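Local coordinates for putative CRISPR-associated endoribonuclease-like protein Cas6nc (Pyrococcus horikoshii, PDB 3QJL), which binds CRISPR RNA as a Cas6-family RAMP protein of the prokaryotic adaptive immune system against mobile genetic elements, at residues Q31-V36 against K45-P50; L124-V129 against G215-A220. One frame throughout, in Å; residues are numbered along the deposited sequence.

Interaction 1. Residues Q31-V36 against K45-P50; sequences QILEKV and KLLSSP
In the N-terminal ferredoxin-like domain of this Cas6 relative, L33 and L47 meet where helix 25-39, the first helix of the fold, packs against the short helix 41-47 that follows it before strand 55-60. The contact is apolar, and L47, whose CB heads toward the longer helix, is its centre. With CG anti to its own carbonyl carbon (chi1 -70°), L47 carries CD1 to two branches of residues one helical turn apart, I32 CG2 at 3.8 Å and V36 CG2 at 3.7 Å. The L47 side chain runs across I32 at roughly a right angle, whereas V36 reaches out to meet it tip to tip. L33 instead passes alongside L47 in the opposite sense, bringing CD1 to 3.4 Å from L47 CB. Its other branch, CD2, lies 3.8 Å from S48 CB and so extends the apolar surface to the edge of the contact. Helix 88-100 also packs here, I90 touching L47 and I94 touching V36, so three helices share these side chains. Past L47 the helix gives way to a turn in which S49 N bonds to L46 O; W54, from further along the chain, bonds through NE1 to L47 O. S48 OG turns back to K45 O at 3.1 Å, approaching from above the carbonyl plane with a C=O...OG angle of only 98°.

Interaction 2. Residues L124-V129 against G215-A220; sequences LGKENV and GSEEIA
K126 turns at chi2 (-119°) and again at chi4, and E217, with CG anti to its carbonyl carbon (chi1 -52°), stretches out beyond CG to meet it; the two chains pass at a slant on the protein surface. E217 OE2 lies alongside the lysine chain, 3.4 Å from K126 CE and 3.9 Å from K126 CG. The bend at chi4 turns NZ away, leaving a long salt bridge, 3.9 Å from K126 NZ to E217 OE2, that is probably a modest electrostatic attraction. Deeper in, L124 directs CD1 at the backbone of A220, 4.0 Å from A220 C, and at its methyl, with A220 CB 4.3 Å from L124 CD1. L241, R221 and Y224 also touch L124. In the C-terminal ferredoxin-like domain, this joins the approach to strand 128-132 with the start of helix 217-226, one residue after strand 204-215. S216 is the N-cap of that helix, its OG accepting from I219 N at 2.9 Å. On the other side, N128 braces the turn at G125: OD1 receives G125 N at 2.8 Å, in the carbonyl plane on a lone pair and nearly straight (175°), while ND2 gives a weak bond to G125 O. The N128 backbone pairs with Y213, and next along the strand V129 packs on a cytosine base of the bound RNA.

Overall arrangement
The two contacts fall in separate ferredoxin-like domains and come in series along the chain, interaction 1 closing before interaction 2 opens. Their centres are 28 Å apart and their nearest atoms about 15 Å, so they do not touch. Interaction 1 is local, linking consecutive helices 25-39 and 41-47 in the N-terminal domain, whereas 124-129 and 215-220 are separated by 85 residues and bring the loop leading into strand 128-132 of the C-terminal domain against the start of helix 217-226. The first is buried and about 15 Å from the nucleic acid at its nearest atom; the second lies at the surface, its nearest atom about 4 Å from the RNA, with V129 of strand 128-132 reaching a cytosine base.

Interaction 1. Residues Q31-V36 against K45-P50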
ATOM      1  N   GLN A  31     -21.218 -12.438  14.805  1.00 51.88           N
ATOM      2  CA  GLN A  31     -21.753 -11.691  15.941  1.00 49.77           C
ATOM      3  C   GLN A  31     -22.995 -10.877  15.560  1.00 55.16           C
ATOM      4  O   GLN A  31     -24.026 -10.931  16.236  1.00 60.89           O
ATOM      5  CB  GLN A  31     -20.675 -10.768  16.499  1.00 49.21           C
ATOM      6  CG  GLN A  31     -20.516 -10.835  17.989  1.00 53.15           C
ATOM      7  CD  GLN A  31     -19.073 -10.819  18.402  1.00 61.54           C
ATOM      8  OE1 GLN A  31     -18.661 -10.029  19.257  1.00 63.29           O
ATOM      9  NE2 GLN A  31     -18.284 -11.698  17.792  1.00 60.52           N
ATOM     10  N   ILE A  32     -22.890 -10.109  14.484  1.00 52.42           N
ATOM     11  CA  ILE A  32     -24.039  -9.390  13.962  1.00 49.88           C
ATOM     12  C   ILE A  32     -25.176 -10.364  13.624  1.00 52.40           C
ATOM     13  O   ILE A  32     -26.309 -10.176  14.061  1.00 54.77           O
ATOM     14  CB  ILE A  32     -23.660  -8.574  12.728  1.00 45.57           C
ATOM     15  CG1 ILE A  32     -22.986  -7.275  13.146  1.00 43.84           C
ATOM     16  CG2 ILE A  32     -24.861  -8.300  11.875  1.00 39.82           C
ATOM     17  CD1 ILE A  32     -22.467  -6.472  11.960  1.00 41.32           C
ATOM     18  N   LEU A  33     -24.871 -11.420  12.876  1.00 51.70           N
ATOM     19  CA  LEU A  33     -25.880 -12.414  12.506  1.00 54.29           C
ATOM     20  C   LEU A  33     -26.692 -12.871  13.725  1.00 55.22           C
ATOM     21  O   LEU A  33     -27.918 -12.878  13.704  1.00 52.36           O
ATOM     22  CB  LEU A  33     -25.220 -13.622  11.841  1.00 46.28           C
ATOM     23  CG  LEU A  33     -26.219 -14.520  11.129  1.00 47.04           C
ATOM     24  CD1 LEU A  33     -26.951 -13.735  10.058  1.00 48.30           C
ATOM     25  CD2 LEU A  33     -25.540 -15.718  10.528  1.00 47.52           C
ATOM     26  N   GLU A  34     -25.980 -13.247  14.781  1.00 58.01           N
ATOM     27  CA  GLU A  34     -26.566 -13.684  16.041  1.00 55.18           C
ATOM     28  C   GLU A  34     -27.491 -12.614  16.615  1.00 61.95           C
ATOM     29  O   GLU A  34     -28.636 -12.898  16.987  1.00 57.75           O
ATOM     30  CB  GLU A  34     -25.432 -13.985  17.019  1.00 55.91           C
ATOM     31  CG  GLU A  34     -25.824 -14.218  18.451  1.00 66.39           C
ATOM     32  CD  GLU A  34     -24.605 -14.484  19.331  1.00 88.96           C
ATOM     33  OE1 GLU A  34     -24.721 -15.315  20.262  1.00105.26           O
ATOM     34  OE2 GLU A  34     -23.535 -13.866  19.096  1.00 70.29           O
ATOM     35  N   LYS A  35     -26.989 -11.383  16.678  1.00 57.68           N
ATOM     36  CA  LYS A  35     -27.761 -10.270  17.204  1.00 49.39           C
ATOM     37  C   LYS A  35     -29.030  -9.993  16.398  1.00 53.75           C
ATOM     38  O   LYS A  35     -30.100  -9.855  16.973  1.00 62.04           O
ATOM     39  CB  LYS A  35     -26.898  -9.024  17.314  1.00 44.56           C
ATOM     40  CG  LYS A  35     -25.762  -9.182  18.292  1.00 49.30           C
ATOM     41  CD  LYS A  35     -24.984  -7.895  18.453  1.00 53.24           C
ATOM     42  CE  LYS A  35     -23.692  -8.125  19.206  1.00 56.66           C
ATOM     43  NZ  LYS A  35     -23.890  -8.930  20.446  1.00 59.20           N
ATOM     44  N   VAL A  36     -28.923  -9.917  15.077  1.00 51.92           N
ATOM     45  CA  VAL A  36     -30.104  -9.726  14.238  1.00 51.56           C
ATOM     46  C   VAL A  36     -31.043 -10.920  14.352  1.00 58.14           C
ATOM     47  O   VAL A  36     -32.263 -10.778  14.323  1.00 61.08           O
ATOM     48  CB  VAL A  36     -29.736  -9.547  12.753  1.00 53.12           C
ATOM     49  CG1 VAL A  36     -30.993  -9.409  11.894  1.00 48.75           C
ATOM     50  CG2 VAL A  36     -28.830  -8.346  12.574  1.00 53.84           C
ATOM     51  N   LYS A  45     -31.568 -14.474   7.868  1.00 60.50           N
ATOM     52  CA  LYS A  45     -31.365 -15.407   6.764  1.00 59.55           C
ATOM     53  C   LYS A  45     -30.843 -14.726   5.509  1.00 55.06           C
ATOM     54  O   LYS A  45     -30.253 -15.380   4.654  1.00 59.15           O
ATOM     55  CB  LYS A  45     -32.641 -16.189   6.447  1.00 61.66           C
ATOM     56  CG  LYS A  45     -33.099 -17.087   7.586  1.00 70.75           C
ATOM     57  CD  LYS A  45     -34.004 -18.209   7.098  1.00 72.82           C
ATOM     58  CE  LYS A  45     -34.764 -18.838   8.258  1.00 76.54           C
ATOM     59  NZ  LYS A  45     -35.831 -17.922   8.775  1.00 80.62           N
ATOM     60  N   LEU A  46     -31.074 -13.424   5.386  1.00 51.64           N
ATOM     61  CA  LEU A  46     -30.538 -12.673   4.252  1.00 52.05           C
ATOM     62  C   LEU A  46     -29.064 -12.364   4.494  1.00 54.08           C
ATOM     63  O   LEU A  46     -28.226 -12.489   3.598  1.00 52.28           O
ATOM     64  CB  LEU A  46     -31.321 -11.381   4.022  1.00 47.59           C
ATOM     65  CG  LEU A  46     -32.806 -11.526   3.680  1.00 49.84           C
ATOM     66  CD1 LEU A  46     -33.429 -10.168   3.369  1.00 43.64           C
ATOM     67  CD2 LEU A  46     -33.009 -12.483   2.522  1.00 42.88           C
ATOM     68  N   LEU A  47     -28.757 -11.971   5.724  1.00 52.69           N
ATOM     69  CA  LEU A  47     -27.394 -11.674   6.112  1.00 48.28           C
ATOM     70  C   LEU A  47     -26.477 -12.844   5.796  1.00 51.51           C
ATOM     71  O   LEU A  47     -25.346 -12.657   5.348  1.00 58.60           O
ATOM     72  CB  LEU A  47     -27.328 -11.382   7.611  1.00 47.92           C
ATOM     73  CG  LEU A  47     -27.953 -10.099   8.152  1.00 47.18           C
ATOM     74  CD1 LEU A  47     -27.398  -9.838   9.539  1.00 47.76           C
ATOM     75  CD2 LEU A  47     -27.670  -8.922   7.253  1.00 39.42           C
ATOM     76  N   SER A  48     -26.985 -14.045   6.035  1.00 49.67           N
ATOM     77  CA  SER A  48     -26.197 -15.260   5.996  1.00 46.74           C
ATOM     78  C   SER A  48     -26.129 -15.817   4.580  1.00 55.27           C
ATOM     79  O   SER A  48     -25.437 -16.805   4.324  1.00 55.23           O
ATOM     80  CB  SER A  48     -26.806 -16.297   6.943  1.00 51.95           C
ATOM     81  OG  SER A  48     -28.112 -16.671   6.519  1.00 54.91           O
ATOM     82  N   SER A  49     -26.845 -15.181   3.656  1.00 52.50           N
ATOM     83  CA  SER A  49     -26.811 -15.608   2.262  1.00 51.23           C
ATOM     84  C   SER A  49     -25.470 -15.277   1.618  1.00 59.00           C
ATOM     85  O   SER A  49     -24.841 -14.267   1.950  1.00 62.68           O
ATOM     86  CB  SER A  49     -27.933 -14.949   1.472  1.00 52.04           C
ATOM     87  OG  SER A  49     -28.008 -15.472   0.161  1.00 50.83           O
ATOM     88  N   PRO A  50     -25.014 -16.155   0.713  1.00 61.18           N
ATOM     89  CA  PRO A  50     -23.808 -16.024  -0.113  1.00 59.01           C
ATOM     90  C   PRO A  50     -23.938 -14.959  -1.204  1.00 62.55           C
ATOM     91  O   PRO A  50     -22.928 -14.478  -1.741  1.00 61.21           O
ATOM     92  CB  PRO A  50     -23.692 -17.403  -0.770  1.00 57.62           C
ATOM     93  CG  PRO A  50     -24.455 -18.313   0.101  1.00 57.63           C
ATOM     94  CD  PRO A  50     -25.596 -17.501   0.605  1.00 62.32           C
TER

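Interaction 2. Residues L124-V129 against G215-A220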
ATOM      1  N   LEU A 124     -23.780   9.109  -7.693  1.00 56.90           N
ATOM      2  CA  LEU A 124     -22.731   8.682  -8.615  1.00 53.36           C
ATOM      3  C   LEU A 124     -22.773   9.442  -9.939  1.00 55.79           C
ATOM      4  O   LEU A 124     -23.749  10.127 -10.238  1.00 62.00           O
ATOM      5  CB  LEU A 124     -22.880   7.184  -8.890  1.00 46.52           C
ATOM      6  CG  LEU A 124     -22.814   6.277  -7.661  1.00 47.35           C
ATOM      7  CD1 LEU A 124     -23.272   4.878  -7.997  1.00 45.58           C
ATOM      8  CD2 LEU A 124     -21.413   6.251  -7.081  1.00 54.57           C
ATOM      9  N   GLY A 125     -21.714   9.291 -10.733  1.00 54.00           N
ATOM     10  CA  GLY A 125     -21.628   9.837 -12.078  1.00 57.11           C
ATOM     11  C   GLY A 125     -21.562   8.757 -13.142  1.00 64.96           C
ATOM     12  O   GLY A 125     -21.761   7.572 -12.855  1.00 64.64           O
ATOM     13  N   LYS A 126     -21.239   9.157 -14.370  1.00 64.63           N
ATOM     14  CA  LYS A 126     -21.014   8.188 -15.439  1.00 67.53           C
ATOM     15  C   LYS A 126     -19.811   7.326 -15.090  1.00 68.51           C
ATOM     16  O   LYS A 126     -19.826   6.105 -15.278  1.00 68.18           O
ATOM     17  CB  LYS A 126     -20.791   8.889 -16.784  1.00 72.19           C
ATOM     18  CG  LYS A 126     -22.072   9.403 -17.432  1.00 85.19           C
ATOM     19  CD  LYS A 126     -22.333   8.753 -18.794  1.00 91.35           C
ATOM     20  CE  LYS A 126     -23.834   8.703 -19.100  1.00 88.04           C
ATOM     21  NZ  LYS A 126     -24.524   9.983 -18.767  1.00 70.63           N
ATOM     22  N   GLU A 127     -18.765   7.976 -14.588  1.00 64.25           N
ATOM     23  CA  GLU A 127     -17.585   7.281 -14.095  1.00 59.75           C
ATOM     24  C   GLU A 127     -17.345   7.633 -12.641  1.00 58.03           C
ATOM     25  O   GLU A 127     -17.485   8.786 -12.241  1.00 61.91           O
ATOM     26  CB  GLU A 127     -16.353   7.680 -14.892  1.00 57.05           C
ATOM     27  CG  GLU A 127     -16.248   7.069 -16.255  1.00 58.72           C
ATOM     28  CD  GLU A 127     -15.182   7.754 -17.067  1.00 70.26           C
ATOM     29  OE1 GLU A 127     -14.661   8.788 -16.580  1.00 68.13           O
ATOM     30  OE2 GLU A 127     -14.867   7.270 -18.178  1.00 67.71           O
ATOM     31  N   ASN A 128     -16.955   6.642 -11.857  1.00 48.95           N
ATOM     32  CA  ASN A 128     -16.697   6.872 -10.454  1.00 48.17           C
ATOM     33  C   ASN A 128     -15.350   6.320 -10.026  1.00 54.44           C
ATOM     34  O   ASN A 128     -14.909   5.284 -10.529  1.00 52.31           O
ATOM     35  CB  ASN A 128     -17.811   6.243  -9.641  1.00 53.45           C
ATOM     36  CG  ASN A 128     -19.173   6.784 -10.034  1.00 61.49           C
ATOM     37  OD1 ASN A 128     -19.458   7.966  -9.832  1.00 62.56           O
ATOM     38  ND2 ASN A 128     -20.015   5.929 -10.610  1.00 57.66           N
ATOM     39  N   VAL A 129     -14.683   7.025  -9.115  1.00 50.75           N
ATOM     40  CA  VAL A 129     -13.429   6.539  -8.570  1.00 43.64           C
ATOM     41  C   VAL A 129     -13.662   5.992  -7.191  1.00 47.36           C
ATOM     42  O   VAL A 129     -13.868   6.752  -6.250  1.00 50.56           O
ATOM     43  CB  VAL A 129     -12.398   7.643  -8.445  1.00 47.44           C
ATOM     44  CG1 VAL A 129     -11.096   7.071  -7.887  1.00 47.45           C
ATOM     45  CG2 VAL A 129     -12.166   8.296  -9.794  1.00 50.78           C
ATOM     46  N   GLY A 215     -19.074   2.299 -17.221  1.00 50.95           N
ATOM     47  CA  GLY A 215     -20.150   1.442 -17.685  1.00 52.69           C
ATOM     48  C   GLY A 215     -21.391   1.377 -16.827  1.00 50.52           C
ATOM     49  O   GLY A 215     -21.800   2.379 -16.242  1.00 54.01           O
ATOM     50  N   SER A 216     -22.006   0.201 -16.762  1.00 50.56           N
ATOM     51  CA  SER A 216     -23.402   0.087 -16.336  1.00 51.04           C
ATOM     52  C   SER A 216     -23.711   0.874 -15.072  1.00 50.98           C
ATOM     53  O   SER A 216     -23.064   0.698 -14.043  1.00 52.97           O
ATOM     54  CB  SER A 216     -23.744  -1.392 -16.123  1.00 54.09           C
ATOM     55  OG  SER A 216     -24.508  -1.581 -14.954  1.00 48.69           O
ATOM     56  N   GLU A 217     -24.727   1.725 -15.158  1.00 55.01           N
ATOM     57  CA  GLU A 217     -25.066   2.606 -14.052  1.00 54.57           C
ATOM     58  C   GLU A 217     -25.840   1.897 -12.929  1.00 51.34           C
ATOM     59  O   GLU A 217     -25.791   2.317 -11.775  1.00 51.24           O
ATOM     60  CB  GLU A 217     -25.822   3.837 -14.549  1.00 60.58           C
ATOM     61  CG  GLU A 217     -25.112   4.575 -15.688  1.00 69.01           C
ATOM     62  CD  GLU A 217     -25.637   6.000 -15.899  1.00 89.46           C
ATOM     63  OE1 GLU A 217     -26.810   6.275 -15.540  1.00 85.48           O
ATOM     64  OE2 GLU A 217     -24.870   6.844 -16.425  1.00 87.47           O
ATOM     65  N   GLU A 218     -26.529   0.808 -13.257  1.00 48.39           N
ATOM     66  CA  GLU A 218     -27.197  -0.001 -12.239  1.00 50.06           C
ATOM     67  C   GLU A 218     -26.263  -0.931 -11.462  1.00 51.20           C
ATOM     68  O   GLU A 218     -26.437  -1.114 -10.255  1.00 47.08           O
ATOM     69  CB  GLU A 218     -28.335  -0.810 -12.846  1.00 52.66           C
ATOM     70  CG  GLU A 218     -28.401  -0.715 -14.347  1.00 59.18           C
ATOM     71  CD  GLU A 218     -29.562  -1.504 -14.919  1.00 73.88           C
ATOM     72  OE1 GLU A 218     -30.527  -1.803 -14.169  1.00 72.40           O
ATOM     73  OE2 GLU A 218     -29.505  -1.827 -16.126  1.00 78.52           O
ATOM     74  N   ILE A 219     -25.289  -1.533 -12.145  1.00 52.58           N
ATOM     75  CA  ILE A 219     -24.319  -2.390 -11.464  1.00 45.31           C
ATOM     76  C   ILE A 219     -23.470  -1.542 -10.526  1.00 47.30           C
ATOM     77  O   ILE A 219     -23.152  -1.971  -9.413  1.00 45.43           O
ATOM     78  CB  ILE A 219     -23.441  -3.188 -12.452  1.00 51.44           C
ATOM     79  CG1 ILE A 219     -24.275  -4.282 -13.120  1.00 51.18           C
ATOM     80  CG2 ILE A 219     -22.240  -3.825 -11.745  1.00 46.44           C
ATOM     81  CD1 ILE A 219     -23.598  -4.939 -14.289  1.00 53.04           C
ATOM     82  N   ALA A 220     -23.133  -0.326 -10.963  1.00 46.78           N
ATOM     83  CA  ALA A 220     -22.430   0.634 -10.101  1.00 48.36           C
ATOM     84  C   ALA A 220     -23.212   0.918  -8.814  1.00 46.76           C
ATOM     85  O   ALA A 220     -22.653   0.855  -7.717  1.00 43.40           O
ATOM     86  CB  ALA A 220     -22.135   1.929 -10.846  1.00 43.87           C
TER